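PDB 2HQB: transcriptional activator of comK gene from Bacillus halodurans, which probably activates expression of the competence gene comK and, as a BMP-family lipoprotein with a PnrA-like substrate-binding fold, may bind a small ligand. Local coordinates for residues G95-E100 against S248-Y253; H89-N94 against N101-H106; V64-G69 against L236-F241; E44-E49 against H72-Y77. All blocks are in the same frame, centred on the assembly; numbering follows the deposited sequence.

Interaction 1 of 4, residues G95-E100 against S248-Y253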
# COMPACT_ATOMS: atom_id res chain seq x y z
N GLY A 95 -7.61 8.14 7.00
CA GLY A 95 -8.56 9.24 7.00
C GLY A 95 -7.89 10.59 7.21
O GLY A 95 -6.66 10.70 7.18
N GLU A 96 -8.69 11.61 7.44
CA GLU A 96 -8.16 12.95 7.72
C GLU A 96 -8.56 13.14 9.18
O GLU A 96 -9.72 12.98 9.54
CB GLU A 96 -8.84 13.99 6.80
CG GLU A 96 -10.40 13.88 6.74
CD GLU A 96 -11.10 14.95 5.87
OE1 GLU A 96 -10.99 16.16 6.19
OE2 GLU A 96 -11.78 14.58 4.87
N VAL A 97 -7.60 13.49 10.04
CA VAL A 97 -7.94 13.63 11.46
C VAL A 97 -7.33 14.88 12.14
O VAL A 97 -6.26 15.35 11.75
CB VAL A 97 -7.55 12.29 12.16
CG1 VAL A 97 -6.37 12.46 13.11
CG2 VAL A 97 -8.75 11.72 12.83
N LYS A 98 -8.04 15.46 13.11
CA LYS A 98 -7.52 16.65 13.83
C LYS A 98 -7.74 16.44 15.33
O LYS A 98 -8.86 16.17 15.79
CB LYS A 98 -8.23 17.95 13.39
CG LYS A 98 -9.32 18.39 14.38
CD LYS A 98 -10.32 19.41 13.84
CE LYS A 98 -11.51 19.55 14.80
NZ LYS A 98 -12.74 20.04 14.12
N GLY A 99 -6.69 16.56 16.11
CA GLY A 99 -6.89 16.36 17.53
C GLY A 99 -5.62 15.92 18.18
O GLY A 99 -4.56 15.85 17.56
N GLU A 100 -5.72 15.61 19.46
CA GLU A 100 -4.53 15.22 20.14
C GLU A 100 -4.35 13.74 20.32
O GLU A 100 -3.26 13.25 20.10
CB GLU A 100 -4.42 15.94 21.47
CG GLU A 100 -3.60 17.21 21.39
CD GLU A 100 -2.45 17.19 22.39
OE1 GLU A 100 -2.73 17.09 23.61
OE2 GLU A 100 -1.27 17.26 21.96
N SER A 248 0.30 13.41 16.51
CA SER A 248 -1.13 13.38 16.29
C SER A 248 -1.33 14.00 14.91
O SER A 248 -0.41 14.62 14.36
CB SER A 248 -1.85 14.19 17.36
OG SER A 248 -1.18 15.41 17.61
N GLY A 249 -2.53 13.79 14.37
CA GLY A 249 -2.82 14.31 13.05
C GLY A 249 -2.39 13.36 11.95
O GLY A 249 -2.05 12.21 12.20
N ASN A 250 -2.38 13.85 10.72
CA ASN A 250 -2.04 13.04 9.57
C ASN A 250 -0.56 12.90 9.26
O ASN A 250 0.10 13.86 8.91
CB ASN A 250 -2.77 13.61 8.37
CG ASN A 250 -4.14 14.16 8.73
OD1 ASN A 250 -4.94 13.49 9.40
ND2 ASN A 250 -4.42 15.38 8.30
N LEU A 251 -0.07 11.68 9.36
CA LEU A 251 1.33 11.39 9.09
C LEU A 251 1.52 10.73 7.73
O LEU A 251 0.71 9.90 7.33
CB LEU A 251 1.87 10.50 10.19
CG LEU A 251 1.49 10.95 11.61
CD1 LEU A 251 2.47 10.34 12.60
CD2 LEU A 251 1.48 12.47 11.73
N TYR A 252 2.58 11.08 7.01
CA TYR A 252 2.84 10.49 5.69
C TYR A 252 4.14 9.72 5.61
O TYR A 252 5.17 10.22 6.01
CB TYR A 252 2.83 11.57 4.62
CG TYR A 252 1.44 12.08 4.36
CD1 TYR A 252 0.83 12.99 5.24
CD2 TYR A 252 0.70 11.56 3.29
CE1 TYR A 252 -0.52 13.38 5.05
CE2 TYR A 252 -0.63 11.94 3.09
CZ TYR A 252 -1.25 12.84 3.98
OH TYR A 252 -2.58 13.16 3.79
N TYR A 253 4.08 8.49 5.07
CA TYR A 253 5.27 7.64 4.98
C TYR A 253 5.65 7.27 3.55
O TYR A 253 4.79 7.08 2.70
CB TYR A 253 5.04 6.39 5.82
CG TYR A 253 4.68 6.73 7.24
CD1 TYR A 253 3.45 7.28 7.57
CD2 TYR A 253 5.58 6.51 8.26
CE1 TYR A 253 3.13 7.61 8.88
CE2 TYR A 253 5.28 6.83 9.57
CZ TYR A 253 4.06 7.38 9.87
OH TYR A 253 3.80 7.70 11.19

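Interaction 2 of 4, residues H89-N94 against N101-H106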
# COMPACT_ATOMS: atom_id res chain seq x y z
N HIS A 89 -5.54 6.57 22.67
CA HIS A 89 -5.10 7.15 21.41
C HIS A 89 -5.68 6.38 20.21
O HIS A 89 -5.75 5.15 20.22
CB HIS A 89 -3.59 7.12 21.31
CG HIS A 89 -3.05 8.02 20.25
ND1 HIS A 89 -2.98 9.39 20.40
CD2 HIS A 89 -2.55 7.75 19.02
CE1 HIS A 89 -2.46 9.92 19.31
NE2 HIS A 89 -2.19 8.95 18.46
N PHE A 90 -6.06 7.11 19.17
CA PHE A 90 -6.67 6.49 18.02
C PHE A 90 -5.89 6.67 16.72
O PHE A 90 -5.65 7.79 16.30
CB PHE A 90 -8.10 7.02 17.85
CG PHE A 90 -9.00 6.79 19.04
CD1 PHE A 90 -8.91 7.59 20.18
CD2 PHE A 90 -9.98 5.79 19.02
CE1 PHE A 90 -9.78 7.40 21.27
CE2 PHE A 90 -10.87 5.58 20.11
CZ PHE A 90 -10.76 6.39 21.23
N VAL A 91 -5.49 5.58 16.08
CA VAL A 91 -4.79 5.67 14.81
C VAL A 91 -5.72 5.13 13.73
O VAL A 91 -6.39 4.12 13.91
CB VAL A 91 -3.50 4.84 14.79
CG1 VAL A 91 -2.59 5.31 13.66
CG2 VAL A 91 -2.79 4.96 16.10
N SER A 92 -5.78 5.82 12.60
CA SER A 92 -6.62 5.35 11.51
C SER A 92 -5.70 5.16 10.33
O SER A 92 -4.66 5.81 10.22
CB SER A 92 -7.69 6.39 11.13
OG SER A 92 -7.31 7.20 10.00
N PHE A 93 -6.06 4.25 9.45
CA PHE A 93 -5.27 4.09 8.26
C PHE A 93 -6.01 4.86 7.17
O PHE A 93 -7.10 4.47 6.79
CB PHE A 93 -5.14 2.64 7.90
CG PHE A 93 -3.73 2.19 7.82
CD1 PHE A 93 -3.03 1.83 8.99
CD2 PHE A 93 -3.05 2.17 6.59
CE1 PHE A 93 -1.67 1.46 8.94
CE2 PHE A 93 -1.68 1.81 6.51
CZ PHE A 93 -0.99 1.45 7.69
N ASN A 94 -5.46 6.00 6.75
CA ASN A 94 -6.03 6.82 5.67
C ASN A 94 -7.05 7.92 5.84
O ASN A 94 -7.37 8.58 4.86
CB ASN A 94 -6.59 5.96 4.54
CG ASN A 94 -5.55 5.17 3.85
OD1 ASN A 94 -4.37 5.53 3.86
ND2 ASN A 94 -5.97 4.08 3.22
N ASN A 101 -5.38 13.00 20.71
CA ASN A 101 -5.17 11.55 20.87
C ASN A 101 -5.66 10.78 19.63
O ASN A 101 -6.14 9.65 19.74
CB ASN A 101 -5.94 11.09 22.09
CG ASN A 101 -7.38 11.33 21.93
OD1 ASN A 101 -7.75 12.14 21.08
ND2 ASN A 101 -8.21 10.66 22.72
N ILE A 102 -5.51 11.39 18.47
CA ILE A 102 -5.95 10.81 17.22
C ILE A 102 -4.91 11.09 16.15
O ILE A 102 -4.43 12.21 16.04
CB ILE A 102 -7.35 11.38 16.85
CG1 ILE A 102 -8.01 10.53 15.79
CG2 ILE A 102 -7.24 12.81 16.38
CD1 ILE A 102 -9.54 10.72 15.80
N THR A 103 -4.55 10.06 15.39
CA THR A 103 -3.56 10.14 14.32
C THR A 103 -4.10 9.46 13.04
O THR A 103 -5.14 8.79 13.08
CB THR A 103 -2.30 9.41 14.76
OG1 THR A 103 -1.81 10.03 15.95
CG2 THR A 103 -1.20 9.44 13.68
N SER A 104 -3.42 9.64 11.91
CA SER A 104 -3.82 8.98 10.67
C SER A 104 -2.56 8.64 9.89
O SER A 104 -1.61 9.41 9.86
CB SER A 104 -4.75 9.83 9.80
OG SER A 104 -4.03 10.72 8.97
N LEU A 105 -2.57 7.48 9.27
CA LEU A 105 -1.41 7.04 8.54
C LEU A 105 -1.68 7.02 7.04
O LEU A 105 -2.76 6.62 6.61
CB LEU A 105 -1.05 5.63 9.03
CG LEU A 105 -0.92 5.55 10.55
CD1 LEU A 105 -0.76 4.13 10.96
CD2 LEU A 105 0.28 6.36 10.99
N HIS A 106 -0.68 7.43 6.27
CA HIS A 106 -0.78 7.43 4.81
C HIS A 106 0.52 6.99 4.14
O HIS A 106 1.62 7.35 4.57
CB HIS A 106 -1.10 8.82 4.30
CG HIS A 106 -2.31 9.42 4.92
ND1 HIS A 106 -3.55 9.38 4.32
CD2 HIS A 106 -2.47 10.11 6.08
CE1 HIS A 106 -4.42 10.02 5.08
NE2 HIS A 106 -3.79 10.47 6.15

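Interaction 3 of 4, residues V64-G69 against L236-F241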
# COMPACT_ATOMS: atom_id res chain seq x y z
N VAL A 64 -7.70 -1.48 26.62
CA VAL A 64 -6.85 -1.21 25.48
C VAL A 64 -6.62 0.26 25.60
O VAL A 64 -7.47 0.99 26.09
CB VAL A 64 -7.55 -1.55 24.14
CG1 VAL A 64 -6.86 -0.81 22.99
CG2 VAL A 64 -7.47 -3.06 23.90
N ASN A 65 -5.47 0.73 25.20
CA ASN A 65 -5.27 2.16 25.30
C ASN A 65 -4.82 2.70 23.94
O ASN A 65 -4.79 3.90 23.75
CB ASN A 65 -4.25 2.49 26.41
CG ASN A 65 -2.81 2.14 26.04
OD1 ASN A 65 -2.50 1.02 25.64
ND2 ASN A 65 -1.93 3.10 26.18
N LEU A 66 -4.46 1.81 23.00
CA LEU A 66 -4.08 2.20 21.64
C LEU A 66 -4.98 1.43 20.64
O LEU A 66 -4.94 0.20 20.56
CB LEU A 66 -2.62 1.87 21.34
CG LEU A 66 -2.13 2.37 19.97
CD1 LEU A 66 -2.19 3.89 19.91
CD2 LEU A 66 -0.70 1.91 19.75
N ILE A 67 -5.80 2.16 19.89
CA ILE A 67 -6.73 1.54 18.94
C ILE A 67 -6.49 1.88 17.46
O ILE A 67 -6.50 3.05 17.08
CB ILE A 67 -8.16 1.93 19.31
CG1 ILE A 67 -8.61 1.12 20.51
CG2 ILE A 67 -9.11 1.71 18.13
CD1 ILE A 67 -9.99 1.51 20.99
N PHE A 68 -6.29 0.86 16.63
CA PHE A 68 -6.10 1.07 15.18
C PHE A 68 -7.39 0.80 14.41
O PHE A 68 -8.24 -0.00 14.83
CB PHE A 68 -5.03 0.17 14.61
CG PHE A 68 -3.64 0.57 14.97
CD1 PHE A 68 -3.01 0.02 16.07
CD2 PHE A 68 -2.92 1.43 14.14
CE1 PHE A 68 -1.70 0.30 16.34
CE2 PHE A 68 -1.59 1.73 14.40
CZ PHE A 68 -0.98 1.15 15.50
N GLY A 69 -7.54 1.49 13.29
CA GLY A 69 -8.71 1.35 12.43
C GLY A 69 -8.16 1.17 11.03
O GLY A 69 -7.56 2.09 10.46
N LEU A 236 5.94 -0.05 13.94
CA LEU A 236 6.58 1.25 14.07
C LEU A 236 5.76 2.24 14.90
O LEU A 236 6.25 2.81 15.89
CB LEU A 236 6.85 1.84 12.69
CG LEU A 236 7.30 3.30 12.55
CD1 LEU A 236 8.54 3.54 13.42
CD2 LEU A 236 7.63 3.61 11.11
N VAL A 237 4.52 2.46 14.48
CA VAL A 237 3.62 3.39 15.13
C VAL A 237 3.25 2.99 16.56
O VAL A 237 2.97 3.83 17.38
CB VAL A 237 2.34 3.56 14.27
CG1 VAL A 237 1.27 4.32 15.03
CG2 VAL A 237 2.70 4.28 12.95
N ALA A 238 3.27 1.69 16.86
CA ALA A 238 2.94 1.20 18.20
C ALA A 238 4.15 1.33 19.15
O ALA A 238 4.03 1.26 20.39
CB ALA A 238 2.51 -0.27 18.11
N LYS A 239 5.32 1.52 18.54
CA LYS A 239 6.56 1.66 19.24
C LYS A 239 6.71 3.12 19.63
O LYS A 239 7.17 3.43 20.71
CB LYS A 239 7.71 1.24 18.33
CG LYS A 239 9.06 1.26 19.01
CD LYS A 239 10.16 0.75 18.10
CE LYS A 239 11.45 0.52 18.88
NZ LYS A 239 12.46 -0.31 18.13
N ARG A 240 6.32 4.03 18.75
CA ARG A 240 6.45 5.43 19.14
C ARG A 240 5.42 5.75 20.20
O ARG A 240 5.68 6.52 21.12
CB ARG A 240 6.28 6.36 17.94
CG ARG A 240 7.42 6.21 16.95
CD ARG A 240 7.53 7.42 16.07
NE ARG A 240 8.41 8.43 16.65
CZ ARG A 240 8.64 9.62 16.12
NH1 ARG A 240 8.06 9.98 14.98
NH2 ARG A 240 9.47 10.45 16.71
N PHE A 241 4.25 5.15 20.11
CA PHE A 241 3.23 5.42 21.10
C PHE A 241 3.66 4.91 22.47
O PHE A 241 3.20 5.38 23.51
CB PHE A 241 1.91 4.77 20.74
CG PHE A 241 0.86 4.96 21.77
CD1 PHE A 241 0.27 6.21 21.96
CD2 PHE A 241 0.46 3.88 22.59
CE1 PHE A 241 -0.72 6.40 22.96
CE2 PHE A 241 -0.52 4.04 23.59
CZ PHE A 241 -1.12 5.30 23.78

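Interaction 4 of 4, residues E44-E49 against H72-Y77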
# COMPACT_ATOMS: atom_id res chain seq x y z
N GLU A 44 -13.44 -7.81 14.33
CA GLU A 44 -13.66 -7.91 12.89
C GLU A 44 -15.11 -7.55 12.59
O GLU A 44 -15.91 -7.44 13.53
CB GLU A 44 -13.38 -9.34 12.43
CG GLU A 44 -12.12 -10.01 13.00
CD GLU A 44 -12.01 -11.47 12.58
OE1 GLU A 44 -11.87 -11.72 11.36
OE2 GLU A 44 -12.07 -12.38 13.46
N GLY A 45 -15.45 -7.36 11.30
CA GLY A 45 -16.81 -7.02 10.90
C GLY A 45 -17.30 -5.66 11.36
O GLY A 45 -18.51 -5.40 11.37
N VAL A 46 -16.38 -4.78 11.75
CA VAL A 46 -16.78 -3.46 12.23
C VAL A 46 -17.14 -2.67 10.99
O VAL A 46 -16.28 -2.08 10.34
CB VAL A 46 -15.60 -2.79 13.00
CG1 VAL A 46 -16.13 -1.70 13.93
CG2 VAL A 46 -14.83 -3.84 13.80
N ASN A 47 -18.43 -2.67 10.65
CA ASN A 47 -18.89 -2.00 9.43
C ASN A 47 -19.75 -0.71 9.53
O ASN A 47 -20.25 -0.21 8.51
CB ASN A 47 -19.59 -3.06 8.57
CG ASN A 47 -18.71 -4.29 8.31
OD1 ASN A 47 -19.18 -5.41 8.33
ND2 ASN A 47 -17.44 -4.07 8.04
N SER A 48 -19.91 -0.15 10.72
CA SER A 48 -20.68 1.07 10.86
C SER A 48 -20.18 1.90 12.02
O SER A 48 -19.50 1.37 12.90
CB SER A 48 -22.15 0.75 11.11
OG SER A 48 -22.31 -0.02 12.29
N GLU A 49 -20.51 3.18 12.05
CA GLU A 49 -20.08 3.96 13.19
C GLU A 49 -20.59 3.24 14.45
O GLU A 49 -19.83 3.03 15.41
CB GLU A 49 -20.65 5.39 13.11
CG GLU A 49 -20.01 6.34 14.12
CD GLU A 49 -20.19 7.81 13.77
OE1 GLU A 49 -21.30 8.34 13.99
OE2 GLU A 49 -19.21 8.43 13.27
N HIS A 72 -10.05 3.98 5.66
CA HIS A 72 -10.39 5.38 5.65
C HIS A 72 -11.60 5.82 6.50
O HIS A 72 -11.67 6.98 6.95
CB HIS A 72 -10.62 5.78 4.20
CG HIS A 72 -11.48 6.98 4.03
ND1 HIS A 72 -10.97 8.27 3.96
CD2 HIS A 72 -12.83 7.10 3.95
CE1 HIS A 72 -11.97 9.13 3.85
NE2 HIS A 72 -13.10 8.45 3.84
N ALA A 73 -12.53 4.90 6.74
CA ALA A 73 -13.73 5.26 7.47
C ALA A 73 -13.62 5.27 8.98
O ALA A 73 -14.49 5.78 9.68
CB ALA A 73 -14.80 4.36 7.08
N PHE A 74 -12.56 4.64 9.46
CA PHE A 74 -12.28 4.56 10.87
C PHE A 74 -11.86 5.92 11.41
O PHE A 74 -12.01 6.20 12.61
CB PHE A 74 -11.22 3.47 11.10
CG PHE A 74 -11.75 2.10 10.89
CD1 PHE A 74 -11.45 1.38 9.74
CD2 PHE A 74 -12.68 1.56 11.79
CE1 PHE A 74 -12.07 0.15 9.50
CE2 PHE A 74 -13.32 0.34 11.55
CZ PHE A 74 -13.02 -0.37 10.42
N ALA A 75 -11.36 6.77 10.52
CA ALA A 75 -10.93 8.08 10.92
C ALA A 75 -12.17 8.85 11.33
O ALA A 75 -12.21 9.48 12.39
CB ALA A 75 -10.20 8.74 9.80
N GLU A 76 -13.20 8.79 10.52
CA GLU A 76 -14.44 9.48 10.87
C GLU A 76 -15.05 8.86 12.13
O GLU A 76 -15.57 9.58 12.99
CB GLU A 76 -15.44 9.39 9.71
CG GLU A 76 -16.86 9.81 10.08
CD GLU A 76 -16.91 11.21 10.67
OE1 GLU A 76 -15.94 11.98 10.45
OE2 GLU A 76 -17.92 11.53 11.34
N TYR A 77 -15.00 7.53 12.22
CA TYR A 77 -15.52 6.80 13.37
C TYR A 77 -14.81 7.27 14.65
O TYR A 77 -15.45 7.50 15.67
CB TYR A 77 -15.25 5.31 13.24
CG TYR A 77 -15.96 4.56 12.13
CD1 TYR A 77 -15.48 3.33 11.70
CD2 TYR A 77 -17.13 5.03 11.56
CE1 TYR A 77 -16.13 2.60 10.74
CE2 TYR A 77 -17.80 4.28 10.57
CZ TYR A 77 -17.28 3.07 10.18
OH TYR A 77 -17.91 2.30 9.24

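Interaction 1 of 4, residues G95-E100 against S248-Y253
With CG placed anti to its carbonyl carbon and beside its backbone N (chi1 -35°), Asn-250 sends its amide across to the loop, where OD1 accepts a hydrogen bond from Val-97 N at 2.7 Å. The bond is nearly straight, 164° at the hydrogen, and the N-H lies in the plane of the amide on a lone pair of OD1. That same oxygen is hydrogen-bonded to Ser-104 OG, so two groups grip it and fix the turn of the amide. An asparagine suits this place: its side chain is short and ends in a carbonyl oxygen that can accept a backbone N-H of the loop. Val-97 O also lies close to OD1, at 3.3 Å, but both are acceptors and no bond joins them.

Apolar contact is sparse: Val-97 CG1 rests 4.0 Å from Gly-249 CA. Ser-248 CB faces the carbonyls of Gly-99 and Glu-100. Gly-99 and Gly-249 take extended backbone shapes with positive phi, at which a CB would be jammed against the carbonyl O of the residue before, so glycine suits both places.

Strand 249-253 forms one edge of the six-stranded parallel sheet, beside strand 102-107. The loop 95-100 arches from strand 89-93 to that neighbour, passes by Ala-75 of helix 73-79, and sets Val-97 on Ile-102.

Interaction 2 of 4, residues H89-N94 against N101-H106
Leu-105 packs against both Val-91 and Phe-93 in the tight part of this parallel strand pair. Its CB stands over the centre of the Phe-93 ring, 4.2 Å from the centroid in a CH-pi contact, while CD1 reaches Val-91 CG1 at 3.5 Å. A leucine, forked at CG, can lay CB over the ring and still turn CD1 to the valine. Farther back, His-89 swings CG anti to its backbone N (chi1 -164°), and its NE2 donates to Thr-103 OG1 at 2.8 Å, with the hydroxyl 15° out of the ring plane; Glu-247 O is a second partner of that hydroxyl.

Between the strands, Phe-90 and Ser-92 each bond through N and O to flanking residues opposite, as in Thr-103 N to Phe-90 O (2.7 Å) and Leu-105 N to Ser-92 O (2.8 Å). The looser end is at exposed Asn-94. Its N still donates to Leu-105 O at 2.8 Å, but the bond is more bent, 135° at the hydrogen. The ring of His-106 brings CE1 to Asn-94 O, and its NE2 bonds to Ser-104 OG.

Helix 230-240 covers the face of Phe-93 and Leu-105, helix 73-79 the face of Ser-92 and Ile-102, and strands 66-69 and 249-253 flank the pair.

Interaction 3 of 4, residues V64-G69 against L236-F241
The helix turn that carries Ala-238 and Phe-241 to Leu-66 is tied together at Leu-236 O, which accepts from both Lys-239 N and Arg-240 N, each at 3.1 Å. No hydrogen bond crosses the contact itself: side chains of the strand pack on the helix, the two axes 10.5 Å apart.

Leu-66 and Phe-241 carry most of it. Each sets CG anti to its own backbone N (chi1 -175° for Leu-66, 176° for Phe-241), and the two side chains slide past each other in opposite directions. One methyl of the leucine, CD1, sits over the centre of the phenylalanine ring, 3.7 Å from the centroid in a CH-pi contact. The other, CD2, lies 3.6 Å from the rim atom Phe-241 CD2 and also reaches Ala-238 CB at 4.2 Å. A forked leucine can thus touch a ring face and the helix surface together, and the small alanine lets it come near the helix backbone.

At one end, the amide of Asn-65 stands at the edge of the Phe-241 ring, its plane 48° from that of the ring; its OD1 takes a hydrogen bond from Met-7 N. At the other end, Phe-68 CZ approaches Val-237 CG1 at 3.9 Å, a flat ring against a methyl of the beta-branched valine.

Helix 230-240 runs roughly antiparallel to strand 66-69 across one face of the parallel sheet, also touching side chains of strand 89-93, while Ile-67 touches helix 49-61 on the other face.

Interaction 4 of 4, residues E44-E49 against H72-Y77
Aromatic packing against backbone dominates where Tyr-77 meets Ser-48 and Glu-49. Tyr-77 keeps CG beside its backbone N (chi1 -67°), and the ring lies between two carbonyls: Ser-48 O stands 3.9 Å above one face, offset toward the rim, and Ala-73 O, from the preceding turn of its own helix, is over the opposite face. Glu-49 N comes obliquely to CE2 at 3.3 Å. The hydroxyl reaches Ser-48 CA at 3.4 Å. Tyrosine suits the place because its long flat ring can lie along the backbone of Ser-48 and Glu-49.

Apolar contact is smaller. Val-46 CB lies 4.1 Å from Phe-74 CE2, and Glu-49 CB lies 3.9 Å from Tyr-77 CD2, so the glutamate adds its methylene part to the packing.

Among the charged groups, Glu-49 OE2 and Glu-76 OE2 are like charges 3.9 Å apart, which may raise the proton affinity of either acid. Glu-49 OE2 has a hydrogen-bond partner in Thr-80 OG1.

Capping completes the account: Ser-48 is the N-cap of helix 49-61, its OG bonded to Lys-51 N. The loop thus opens a beta-alpha-beta crossover from strand 39-43 through helix 49-61 to strand 66-69, and packs on helix 73-79, which follows strand 66-69, as in the Rossmann-like lobes of type I periplasmic binding proteins.

Interactions 2 and 3 are the buried contacts, whereas interactions 1 and 4 are only partly buried. The first three all reach one parallel sheet: interaction 2 joins two interior strands by regular backbone bonds, interaction 3 lays a helix on the sheet mainly by apolar side chains and with no hydrogen bond across, and interaction 1 fastens a loop to the edge strand through one side-chain bond. Ser-104 couples interactions 1 and 2, and the ring of Phe-241 in interaction 3 meets His-89 of interaction 2. Interaction 4 gathers aromatic rings, a helix cap and neighbouring acids beside the sheet; its Ala-75 touches Gly-95 and Ser-92, linking it to interactions 1 and 2.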